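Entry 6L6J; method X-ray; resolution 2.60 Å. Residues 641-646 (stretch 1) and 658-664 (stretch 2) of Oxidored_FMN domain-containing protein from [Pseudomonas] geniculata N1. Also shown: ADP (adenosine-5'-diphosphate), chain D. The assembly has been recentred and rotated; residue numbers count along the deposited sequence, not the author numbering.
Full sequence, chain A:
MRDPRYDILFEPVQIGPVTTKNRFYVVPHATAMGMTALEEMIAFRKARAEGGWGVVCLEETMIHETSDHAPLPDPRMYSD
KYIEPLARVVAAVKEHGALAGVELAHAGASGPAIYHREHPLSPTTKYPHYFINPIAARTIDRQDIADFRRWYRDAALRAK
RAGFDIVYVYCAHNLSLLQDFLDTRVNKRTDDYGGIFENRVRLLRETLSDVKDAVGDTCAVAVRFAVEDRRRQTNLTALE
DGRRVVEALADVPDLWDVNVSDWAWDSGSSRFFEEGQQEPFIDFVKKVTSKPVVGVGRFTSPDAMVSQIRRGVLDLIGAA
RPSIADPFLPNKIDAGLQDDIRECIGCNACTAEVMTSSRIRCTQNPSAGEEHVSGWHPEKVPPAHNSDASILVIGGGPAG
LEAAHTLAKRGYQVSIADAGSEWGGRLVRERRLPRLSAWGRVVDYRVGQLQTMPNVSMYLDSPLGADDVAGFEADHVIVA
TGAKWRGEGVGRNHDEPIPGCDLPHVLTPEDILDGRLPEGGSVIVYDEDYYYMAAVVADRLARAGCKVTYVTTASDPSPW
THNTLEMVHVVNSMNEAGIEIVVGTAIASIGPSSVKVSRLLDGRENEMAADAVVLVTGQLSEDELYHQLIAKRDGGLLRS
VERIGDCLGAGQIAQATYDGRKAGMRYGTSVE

Stretch 1 (641-646) VERIGD
Stretch 2, residues 658-664: YDGRKAG

Two pieces of one chain meet here: a strand, residues 641-643, that runs out into a loop, and a helix that spans all of 658-664 and continues beyond both ends. The contact is small, 227 Å² summed over both sides, and its register is set by Ile 644 and Asp 659, whose CA atoms lie 5.6 Å apart. The two segments run in roughly opposite directions: the helix going forward from Asp 659 to Ala 663 passes Ile 644 and then Glu 642, so increasing numbers on one side meet decreasing numbers on the other. The strand residues are extended, with phi/psi of -130/157 at Glu 642 and -114/150 at Arg 643; Ile 644 keeps nearly the same shape at -149/151, and Gly 645 breaks it at 81/-149.

The helix begins its part with Tyr 658, phi/psi -56/-55 and chi1 t, whose side chain stays out of reach of the other stretch. Its carbonyl still does structural work, accepting a 3.0 Å hydrogen bond from Lys 662 N to Tyr 658 O.

Asp 659 is the polar anchor. Its CA-to-CB bond points toward the loop, and chi1 of -79° (m) with chi2 of -1° carries the carboxylate to the backbone just after Ile 644. Gly 645 N donates to Asp 659 OD2 at 2.6 Å, with an N-H...O angle of 148°, so a helix side chain satisfies an amide of the loop. The same residue packs through its carbon, Asp 659 CB lying 3.9 Å from Ile 644 CB.

Gly 645 suits this position on two counts. Its positive phi by itself favours glycine, and an ideal CB there would sit 2.5 Å from ADP O3B. Gly 645 CA instead lies 3.7 Å from ADP O3B, and the next amide exploits the approach: Asp 646 N donates to ADP O3B at 2.9 Å and 155°. Asp 646, at -62/-28 with chi1 m, points its CB away from the helix.

Gly 660 offers the helix backbone itself as a surface. Ile 644, with chi1 52° (p) and chi2 153° (t), brings CD1 to 4.1 Å from Gly 660 CA. Arg 661 (chi1 t, chi2 p) is out of reach, and Lys 662, t at all four chi angles, leaves CA sideways; neither touches the strand or loop.

One turn after Asp 659, Ala 663 again points toward the other stretch, and Ala 663 N donates to Asp 659 O at 3.0 Å. Its methyl meets two residues: Ala 663 CB is 4.0 Å from Ile 644 CG2, an apolar contact, and 3.7 Å from Glu 642 OE1. Glu 642 has chi1 88° (p), chi2 t and chi3 112°, and its OE1 is hydrogen-bonded elsewhere in the structure. Gly 664 closes the segment, Gly 664 N donating to Gly 660 O at 3.1 Å. The rule is an i, i+4 pair, acid then alanine, holding one loop amide and one isoleucine.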

# COMPACT_ATOMS: atom_id res chain seq x y z
N VAL A 641 20.75 -6.08 -26.43
CA VAL A 641 19.59 -6.89 -25.96
C VAL A 641 19.64 -7.05 -24.43
O VAL A 641 20.67 -7.50 -23.91
CB VAL A 641 19.56 -8.28 -26.62
CG1 VAL A 641 18.41 -9.13 -26.10
CG2 VAL A 641 19.50 -8.18 -28.13
N GLU A 642 18.54 -6.72 -23.74
CA GLU A 642 18.38 -6.96 -22.27
C GLU A 642 17.04 -7.66 -22.02
O GLU A 642 16.16 -7.59 -22.90
CB GLU A 642 18.55 -5.64 -21.51
CG GLU A 642 17.28 -4.84 -21.35
CD GLU A 642 17.46 -3.52 -20.61
OE1 GLU A 642 17.30 -2.46 -21.26
OE2 GLU A 642 17.73 -3.56 -19.39
N ARG A 643 16.91 -8.35 -20.88
CA ARG A 643 15.65 -8.97 -20.40
C ARG A 643 15.21 -8.25 -19.11
O ARG A 643 16.09 -7.70 -18.40
CB ARG A 643 15.83 -10.49 -20.26
CG ARG A 643 16.70 -10.94 -19.09
CD ARG A 643 17.29 -12.35 -19.23
NE ARG A 643 17.12 -13.16 -18.05
CZ ARG A 643 17.57 -14.40 -17.90
NH1 ARG A 643 18.29 -14.99 -18.84
NH2 ARG A 643 17.33 -15.07 -16.78
N ILE A 644 13.90 -8.18 -18.85
CA ILE A 644 13.30 -7.47 -17.68
C ILE A 644 12.02 -8.16 -17.22
O ILE A 644 11.35 -8.79 -18.05
CB ILE A 644 13.02 -6.00 -18.01
CG1 ILE A 644 12.19 -5.88 -19.28
CG2 ILE A 644 14.30 -5.20 -18.09
CD1 ILE A 644 11.34 -4.62 -19.33
N GLY A 645 11.71 -8.06 -15.93
CA GLY A 645 10.47 -8.58 -15.34
C GLY A 645 10.52 -10.07 -15.06
O GLY A 645 11.63 -10.59 -14.74
N ASP A 646 9.37 -10.75 -15.14
CA ASP A 646 9.22 -12.16 -14.71
C ASP A 646 10.13 -13.04 -15.57
O ASP A 646 10.58 -14.09 -15.10
CB ASP A 646 7.76 -12.62 -14.78
CG ASP A 646 6.83 -11.91 -13.81
OD1 ASP A 646 7.25 -11.60 -12.67
OD2 ASP A 646 5.70 -11.66 -14.21
N TYR A 658 8.89 -1.81 -11.75
CA TYR A 658 10.25 -1.37 -11.38
C TYR A 658 11.23 -1.71 -12.52
O TYR A 658 11.93 -0.80 -12.97
CB TYR A 658 10.73 -1.94 -10.05
CG TYR A 658 12.06 -1.36 -9.63
CD1 TYR A 658 13.26 -1.92 -10.07
CD2 TYR A 658 12.13 -0.22 -8.84
CE1 TYR A 658 14.49 -1.40 -9.71
CE2 TYR A 658 13.35 0.32 -8.48
CZ TYR A 658 14.53 -0.26 -8.93
OH TYR A 658 15.74 0.25 -8.56
N ASP A 659 11.30 -2.96 -12.95
CA ASP A 659 12.24 -3.35 -14.04
C ASP A 659 11.96 -2.46 -15.26
O ASP A 659 12.93 -1.92 -15.84
CB ASP A 659 12.12 -4.82 -14.43
CG ASP A 659 12.83 -5.79 -13.51
OD1 ASP A 659 13.47 -5.34 -12.54
OD2 ASP A 659 12.73 -7.01 -13.77
N GLY A 660 10.68 -2.31 -15.63
CA GLY A 660 10.25 -1.54 -16.81
C GLY A 660 10.80 -0.12 -16.79
O GLY A 660 11.36 0.31 -17.80
N ARG A 661 10.60 0.58 -15.67
CA ARG A 661 11.06 1.97 -15.44
C ARG A 661 12.58 2.01 -15.54
O ARG A 661 13.09 2.90 -16.26
CB ARG A 661 10.60 2.50 -14.08
CG ARG A 661 10.91 3.98 -13.86
CD ARG A 661 10.11 4.90 -14.78
NE ARG A 661 9.28 5.81 -13.99
CZ ARG A 661 7.95 5.90 -14.02
NH1 ARG A 661 7.25 5.11 -14.83
NH2 ARG A 661 7.32 6.77 -13.24
N LYS A 662 13.28 1.08 -14.86
CA LYS A 662 14.76 1.04 -14.80
C LYS A 662 15.32 0.95 -16.22
O LYS A 662 16.12 1.83 -16.60
CB LYS A 662 15.25 -0.13 -13.95
CG LYS A 662 16.74 -0.13 -13.64
CD LYS A 662 17.09 -1.17 -12.58
CE LYS A 662 18.56 -1.56 -12.55
NZ LYS A 662 18.72 -2.91 -11.94
N ALA A 663 14.86 -0.01 -17.01
CA ALA A 663 15.25 -0.15 -18.44
C ALA A 663 15.01 1.19 -19.15
O ALA A 663 15.95 1.70 -19.77
CB ALA A 663 14.50 -1.29 -19.08
N GLY A 664 13.80 1.74 -19.02
CA GLY A 664 13.39 3.00 -19.68
C GLY A 664 14.30 4.19 -19.37
O GLY A 664 14.51 5.03 -20.25
PB ADP D . 5.82 -9.46 -16.87
O1B ADP D . 5.40 -8.29 -17.73
O2B ADP D . 5.29 -9.38 -15.43
O3B ADP D . 7.30 -9.73 -16.93
PA ADP D . 3.85 -11.09 -18.30
O1A ADP D . 2.81 -10.16 -17.77
O2A ADP D . 3.62 -12.55 -18.18
O3A ADP D . 5.20 -10.79 -17.52
O5' ADP D . 4.22 -10.68 -19.81
C5' ADP D . 4.62 -11.66 -20.80
C4' ADP D . 3.87 -11.41 -22.09
O4' ADP D . 4.78 -11.61 -23.20
C3' ADP D . 2.69 -12.35 -22.35
O3' ADP D . 1.62 -11.73 -23.05
C2' ADP D . 3.35 -13.43 -23.21
O2' ADP D . 2.47 -14.27 -23.93
C1' ADP D . 4.18 -12.51 -24.11
N9 ADP D . 5.19 -13.20 -24.91
C8 ADP D . 5.97 -14.28 -24.55
N7 ADP D . 6.77 -14.67 -25.51
C5 ADP D . 6.48 -13.82 -26.58
C6 ADP D . 6.99 -13.72 -27.89
N6 ADP D . 7.94 -14.50 -28.38
N1 ADP D . 6.49 -12.75 -28.70
C2 ADP D . 5.54 -11.94 -28.20
N3 ADP D . 5.00 -11.94 -26.99
C4 ADP D . 5.52 -12.91 -26.21